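Local coordinates for penicillin-binding protein 2B (Streptococcus pneumoniae, PDB 2WAD) that probably cross-links the peptides of adjacent glycan strands in cell-wall peptidoglycan as a transpeptidase of the pneumococcal elongasome, and binds penicillin, at residues F178-A183 with G190-D195; N329-N334 with L657-G662. All coordinates share one frame; numbering follows the deposited sequence.

In the fold
Contacts 1 and 2 lie on opposite sides of the chain's centre, their own centres about 59 Å apart, and share no helix or strand. Contact 1 is local in sequence: it sets helix 169-182 against the strand that follows it, 189-191, within the range of the dimerisation-domain family. Contact 2 spans more than 300 residues and brings the first and last helices of the transpeptidase region, 314-334 and 661-676, together at their ends. Each is partly buried, but the chemistry differs. Contact 1 combines apolar packing with one amide-to-backbone hydrogen bond; contact 2 is ionic and water-bridged, with buried Glu331 and Val661 beside exposed Lys659 and Asn334.

Contact 1: F178-A183 with G190-D195; sequences FSQLNA and GTIATD
Gln180, on the last turns of helix 169-182, supplies the polar link to segment 190-195. Its OE1 accepts a hydrogen bond from the backbone N of Ala193 over 3.1 Å, with an N-H...O angle of 149°. The donor sits above the amide plane, 40° out of it, so the bond does not follow a lone pair. CG lies beside the backbone N (chi1 -61°), and the chain then bends at chi2, bringing the amide to the segment just past strand 189-191. The CB of Ala193 also lies against this oxygen, 3.7 Å from Gln180 OE1.

Apolar contacts form the other half. Ile192 rests its CD1 against two helix residues, 3.9 Å from Leu181 CD2 and 4.0 Å from Gln180 CB. The Leu181 and Ile192 side chains cross at about a right angle, meeting by their methyl ends. Both also touch Phe82 of strand 72-83, the central strand of the three-stranded antiparallel sheet to which 189-191 is an edge, and Leu181 reaches Ile96 of helix 90-100. The helix thus packs against the end of edge strand 189-191 and the neighbouring central strand through a shared apolar cluster.

A side-chain amide bound to a main-chain N-H probably helps to set the course of the chain as it leaves the strand, together with the backbone hydrogen bond of Ile192 with Val80, while the methyl contacts are less directional; the single bond therefore carries the polar specificity between these segments.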
loop_
_atom_site.group_PDB
_atom_site.type_symbol
_atom_site.label_atom_id
_atom_site.label_comp_id
_atom_site.label_asym_id
_atom_site.label_seq_id
_atom_site.Cartn_x
_atom_site.Cartn_y
_atom_site.Cartn_z
ATOM N N PHE A 178 30.749 24.290 -7.187
ATOM C CA PHE A 178 31.481 23.382 -8.076
ATOM C C PHE A 178 30.900 21.956 -8.116
ATOM O O PHE A 178 30.567 21.447 -9.194
ATOM C CB PHE A 178 32.938 23.348 -7.637
ATOM C CG PHE A 178 33.801 22.435 -8.452
ATOM C CD1 PHE A 178 34.577 22.944 -9.475
ATOM C CD2 PHE A 178 33.867 21.079 -8.176
ATOM C CE1 PHE A 178 35.388 22.120 -10.229
ATOM C CE2 PHE A 178 34.687 20.246 -8.923
ATOM C CZ PHE A 178 35.446 20.772 -9.959
ATOM N N SER A 179 30.745 21.325 -6.949
ATOM C CA SER A 179 30.233 19.952 -6.885
ATOM C C SER A 179 28.912 19.839 -7.654
ATOM O O SER A 179 28.698 18.916 -8.443
ATOM C CB SER A 179 30.082 19.469 -5.432
ATOM O OG SER A 179 31.160 19.918 -4.622
ATOM N N GLN A 180 28.024 20.802 -7.434
ATOM C CA GLN A 180 26.763 20.867 -8.163
ATOM C C GLN A 180 26.979 20.921 -9.680
ATOM O O GLN A 180 26.341 20.175 -10.415
ATOM C CB GLN A 180 25.983 22.102 -7.711
ATOM C CG GLN A 180 25.615 22.118 -6.238
ATOM C CD GLN A 180 24.465 21.194 -5.949
ATOM O OE1 GLN A 180 23.382 21.329 -6.525
ATOM N NE2 GLN A 180 24.696 20.229 -5.066
ATOM N N LEU A 181 27.858 21.807 -10.155
ATOM C CA LEU A 181 28.103 21.927 -11.596
ATOM C C LEU A 181 28.752 20.666 -12.173
ATOM O O LEU A 181 28.316 20.148 -13.207
ATOM C CB LEU A 181 28.938 23.171 -11.933
ATOM C CG LEU A 181 28.455 24.517 -11.380
ATOM C CD1 LEU A 181 29.549 25.534 -11.488
ATOM C CD2 LEU A 181 27.182 25.007 -12.053
ATOM N N ASN A 182 29.792 20.184 -11.499
ATOM C CA ASN A 182 30.492 18.963 -11.899
ATOM C C ASN A 182 29.589 17.738 -12.030
ATOM O O ASN A 182 29.840 16.872 -12.861
ATOM C CB ASN A 182 31.623 18.640 -10.925
ATOM C CG ASN A 182 32.773 17.936 -11.595
ATOM O OD1 ASN A 182 33.120 18.239 -12.738
ATOM N ND2 ASN A 182 33.393 17.006 -10.882
ATOM N N ALA A 183 28.542 17.675 -11.212
ATOM C CA ALA A 183 27.646 16.533 -11.197
ATOM C C ALA A 183 26.782 16.397 -12.451
ATOM O O ALA A 183 26.136 15.373 -12.652
ATOM C CB ALA A 183 26.761 16.607 -9.959
ATOM N N GLY A 190 20.957 20.318 -15.248
ATOM C CA GLY A 190 20.581 19.970 -13.872
ATOM C C GLY A 190 20.401 21.227 -13.037
ATOM O O GLY A 190 20.913 22.293 -13.388
ATOM N N THR A 191 19.675 21.094 -11.934
ATOM C CA THR A 191 19.383 22.177 -11.006
ATOM C C THR A 191 20.529 22.409 -10.023
ATOM O O THR A 191 21.081 21.446 -9.474
ATOM C CB THR A 191 18.086 21.862 -10.226
ATOM O OG1 THR A 191 16.968 22.029 -11.100
ATOM C CG2 THR A 191 17.913 22.775 -9.018
ATOM N N ILE A 192 20.880 23.682 -9.819
ATOM C CA ILE A 192 21.940 24.081 -8.881
ATOM C C ILE A 192 21.328 24.499 -7.544
ATOM O O ILE A 192 20.882 25.639 -7.379
ATOM C CB ILE A 192 22.796 25.241 -9.419
ATOM C CG1 ILE A 192 23.451 24.858 -10.749
ATOM C CG2 ILE A 192 23.864 25.625 -8.414
ATOM C CD1 ILE A 192 23.905 23.400 -10.817
ATOM N N ALA A 193 21.296 23.570 -6.596
ATOM C CA ALA A 193 20.662 23.831 -5.312
ATOM C C ALA A 193 21.337 24.936 -4.503
ATOM O O ALA A 193 22.555 24.957 -4.309
ATOM C CB ALA A 193 20.528 22.549 -4.503
ATOM N N THR A 194 20.520 25.874 -4.047
ATOM C CA THR A 194 21.005 27.014 -3.286
ATOM C C THR A 194 19.960 27.296 -2.211
ATOM O O THR A 194 18.886 26.710 -2.257
ATOM C CB THR A 194 21.164 28.239 -4.214
ATOM O OG1 THR A 194 21.861 29.274 -3.518
ATOM C CG2 THR A 194 19.806 28.757 -4.658
ATOM N N ASP A 195 20.266 28.163 -1.247
ATOM C CA ASP A 195 19.228 28.683 -0.352
ATOM C C ASP A 195 18.172 29.392 -1.187
ATOM O O ASP A 195 18.498 30.082 -2.149
ATOM C CB ASP A 195 19.802 29.676 0.663
ATOM C CG ASP A 195 20.864 29.057 1.551
ATOM O OD1 ASP A 195 20.939 27.813 1.614
ATOM O OD2 ASP A 195 21.626 29.813 2.189
#

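Contact 2: N329-N334 with L657-G662; sequences NSELGN and LTKNVG. Unlike the reference sequence in segment 329-334: Gly333 (reference Glu). Unlike the reference sequence in segment 657-662: Lys659 (reference Asn), Asn660 (reference Gly).
Glu331 OE2 is gripped by two donors. Lys659 NZ reaches it at 3.0 Å in a salt bridge that uses the syn lone pair, on the side of the other carboxylate oxygen. Asn334 ND2, one helical turn further on, donates to the same OE2 at 3.2 Å with an N-H...O angle of 165°. It comes from above the carboxylate, 60° out of that plane, although OE2 lies almost in the amide's own plane. The two donors therefore approach from different directions, and Lys659 NZ and Asn334 ND2 remain 3.6 Å apart. With Asn334 CG between its backbone N and carbonyl carbon (chi1 63°), the amide turns back toward Glu331; its OD1 accepts from Gly336 N.

The second oxygen works through water. One molecule donates to Glu331 OE1 at 2.9 Å and to Lys659 O, and accepts from Val661 N at 3.1 Å, so the carboxylate is tied to the main chain just where helix 661-676 starts. That start is N-capped: Asn660 OD1 accepts from Gly662 N in the plane of its carbonyl. Helices 314-334 and 661-676, the first and last of the transpeptidase region, thus meet end to start. In the penicillin-recognising fold, terminal helices pack together on one face of the central sheet.

Asn654 also donates to Glu331 OE1. Ionic and hydrogen-bonding partners for a buried carboxylate would be expected to favour its charged form. Val661 CG1 closes against the carboxylate, 3.6 Å from Glu331 OE2, and Val661 also touches Phe651. Lys659 and Asn660, which differ from the reference sequence, contribute the ammonium and the cap respectively.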
loop_
_atom_site.group_PDB
_atom_site.type_symbol
_atom_site.label_atom_id
_atom_site.label_comp_id
_atom_site.label_asym_id
_atom_site.label_seq_id
_atom_site.Cartn_x
_atom_site.Cartn_y
_atom_site.Cartn_z
ATOM N N ASN A 329 -15.263 6.146 19.745
ATOM C CA ASN A 329 -15.370 7.026 20.913
ATOM C C ASN A 329 -16.508 6.637 21.842
ATOM O O ASN A 329 -16.370 6.726 23.054
ATOM C CB ASN A 329 -15.531 8.498 20.500
ATOM C CG ASN A 329 -14.199 9.180 20.193
ATOM O OD1 ASN A 329 -13.228 9.085 20.954
ATOM N ND2 ASN A 329 -14.151 9.857 19.068
ATOM N N SER A 330 -17.629 6.196 21.279
ATOM C CA SER A 330 -18.734 5.710 22.100
ATOM C C SER A 330 -18.279 4.508 22.928
ATOM O O SER A 330 -18.521 4.429 24.144
ATOM C CB SER A 330 -19.917 5.337 21.194
ATOM O OG SER A 330 -21.113 5.232 21.942
ATOM N N GLU A 331 -17.574 3.578 22.285
ATOM C CA GLU A 331 -17.098 2.392 23.003
ATOM C C GLU A 331 -16.005 2.731 24.006
ATOM O O GLU A 331 -15.823 2.027 24.994
ATOM C CB GLU A 331 -16.631 1.311 22.033
ATOM C CG GLU A 331 -17.747 0.762 21.177
ATOM C CD GLU A 331 -18.728 -0.089 21.967
ATOM O OE1 GLU A 331 -18.389 -1.246 22.303
ATOM O OE2 GLU A 331 -19.848 0.401 22.246
ATOM N N LEU A 332 -15.256 3.802 23.763
ATOM C CA LEU A 332 -14.382 4.308 24.819
ATOM C C LEU A 332 -15.192 4.939 25.950
ATOM O O LEU A 332 -14.818 4.843 27.119
ATOM C CB LEU A 332 -13.381 5.323 24.285
ATOM C CG LEU A 332 -12.152 4.848 23.511
ATOM C CD1 LEU A 332 -11.285 6.039 23.087
ATOM C CD2 LEU A 332 -11.360 3.860 24.331
ATOM N N GLY A 333 -16.308 5.558 25.585
ATOM C CA GLY A 333 -17.194 6.251 26.519
ATOM C C GLY A 333 -17.717 5.279 27.560
ATOM O O GLY A 333 -17.722 5.587 28.749
ATOM N N ASN A 334 -18.135 4.090 27.126
ATOM C CA ASN A 334 -18.720 3.128 28.054
ATOM C C ASN A 334 -17.708 2.131 28.584
ATOM O O ASN A 334 -18.050 1.320 29.440
ATOM C CB ASN A 334 -19.900 2.392 27.420
ATOM C CG ASN A 334 -19.478 1.559 26.214
ATOM O OD1 ASN A 334 -18.433 0.888 26.232
ATOM N ND2 ASN A 334 -20.280 1.620 25.157
ATOM N N LEU A 657 -20.177 -6.964 26.401
ATOM C CA LEU A 657 -20.935 -8.212 26.249
ATOM C C LEU A 657 -22.451 -7.977 26.181
ATOM O O LEU A 657 -23.225 -8.906 25.907
ATOM C CB LEU A 657 -20.538 -9.256 27.312
ATOM C CG LEU A 657 -20.721 -8.977 28.812
ATOM C CD1 LEU A 657 -22.115 -9.411 29.286
ATOM C CD2 LEU A 657 -19.648 -9.670 29.653
ATOM N N THR A 658 -22.858 -6.723 26.391
ATOM C CA THR A 658 -24.264 -6.326 26.290
ATOM C C THR A 658 -24.737 -5.823 24.914
ATOM O O THR A 658 -25.910 -5.969 24.572
ATOM C CB THR A 658 -24.685 -5.362 27.432
ATOM O OG1 THR A 658 -24.293 -4.016 27.127
ATOM C CG2 THR A 658 -24.069 -5.797 28.767
ATOM N N LYS A 659 -23.852 -5.240 24.112
ATOM C CA LYS A 659 -24.180 -5.060 22.700
ATOM C C LYS A 659 -22.947 -5.194 21.804
ATOM O O LYS A 659 -21.863 -4.766 22.189
ATOM C CB LYS A 659 -24.885 -3.724 22.457
ATOM C CG LYS A 659 -23.976 -2.519 22.626
ATOM C CD LYS A 659 -24.575 -1.254 22.026
ATOM C CE LYS A 659 -23.902 -0.027 22.629
ATOM N NZ LYS A 659 -22.565 -0.410 23.189
ATOM N N ASN A 660 -23.104 -5.788 20.623
ATOM C CA ASN A 660 -21.978 -5.989 19.694
ATOM C C ASN A 660 -22.064 -5.012 18.529
ATOM O O ASN A 660 -22.882 -5.171 17.629
ATOM C CB ASN A 660 -21.935 -7.431 19.157
ATOM C CG ASN A 660 -20.591 -7.787 18.505
ATOM O OD1 ASN A 660 -20.067 -7.066 17.646
ATOM N ND2 ASN A 660 -20.005 -8.887 18.957
ATOM N N VAL A 661 -21.219 -3.992 18.542
ATOM C CA VAL A 661 -21.297 -2.948 17.517
ATOM C C VAL A 661 -20.765 -3.374 16.149
ATOM O O VAL A 661 -20.963 -2.665 15.170
ATOM C CB VAL A 661 -20.617 -1.643 17.976
ATOM C CG1 VAL A 661 -21.225 -1.161 19.319
ATOM C CG2 VAL A 661 -19.107 -1.828 18.136
ATOM N N GLY A 662 -20.138 -4.543 16.061
ATOM C CA GLY A 662 -19.538 -4.973 14.794
ATOM C C GLY A 662 -20.528 -4.998 13.643
ATOM O O GLY A 662 -20.337 -4.318 12.651
HETATM O O HOH W 1 -19.545 -3.563 21.063
#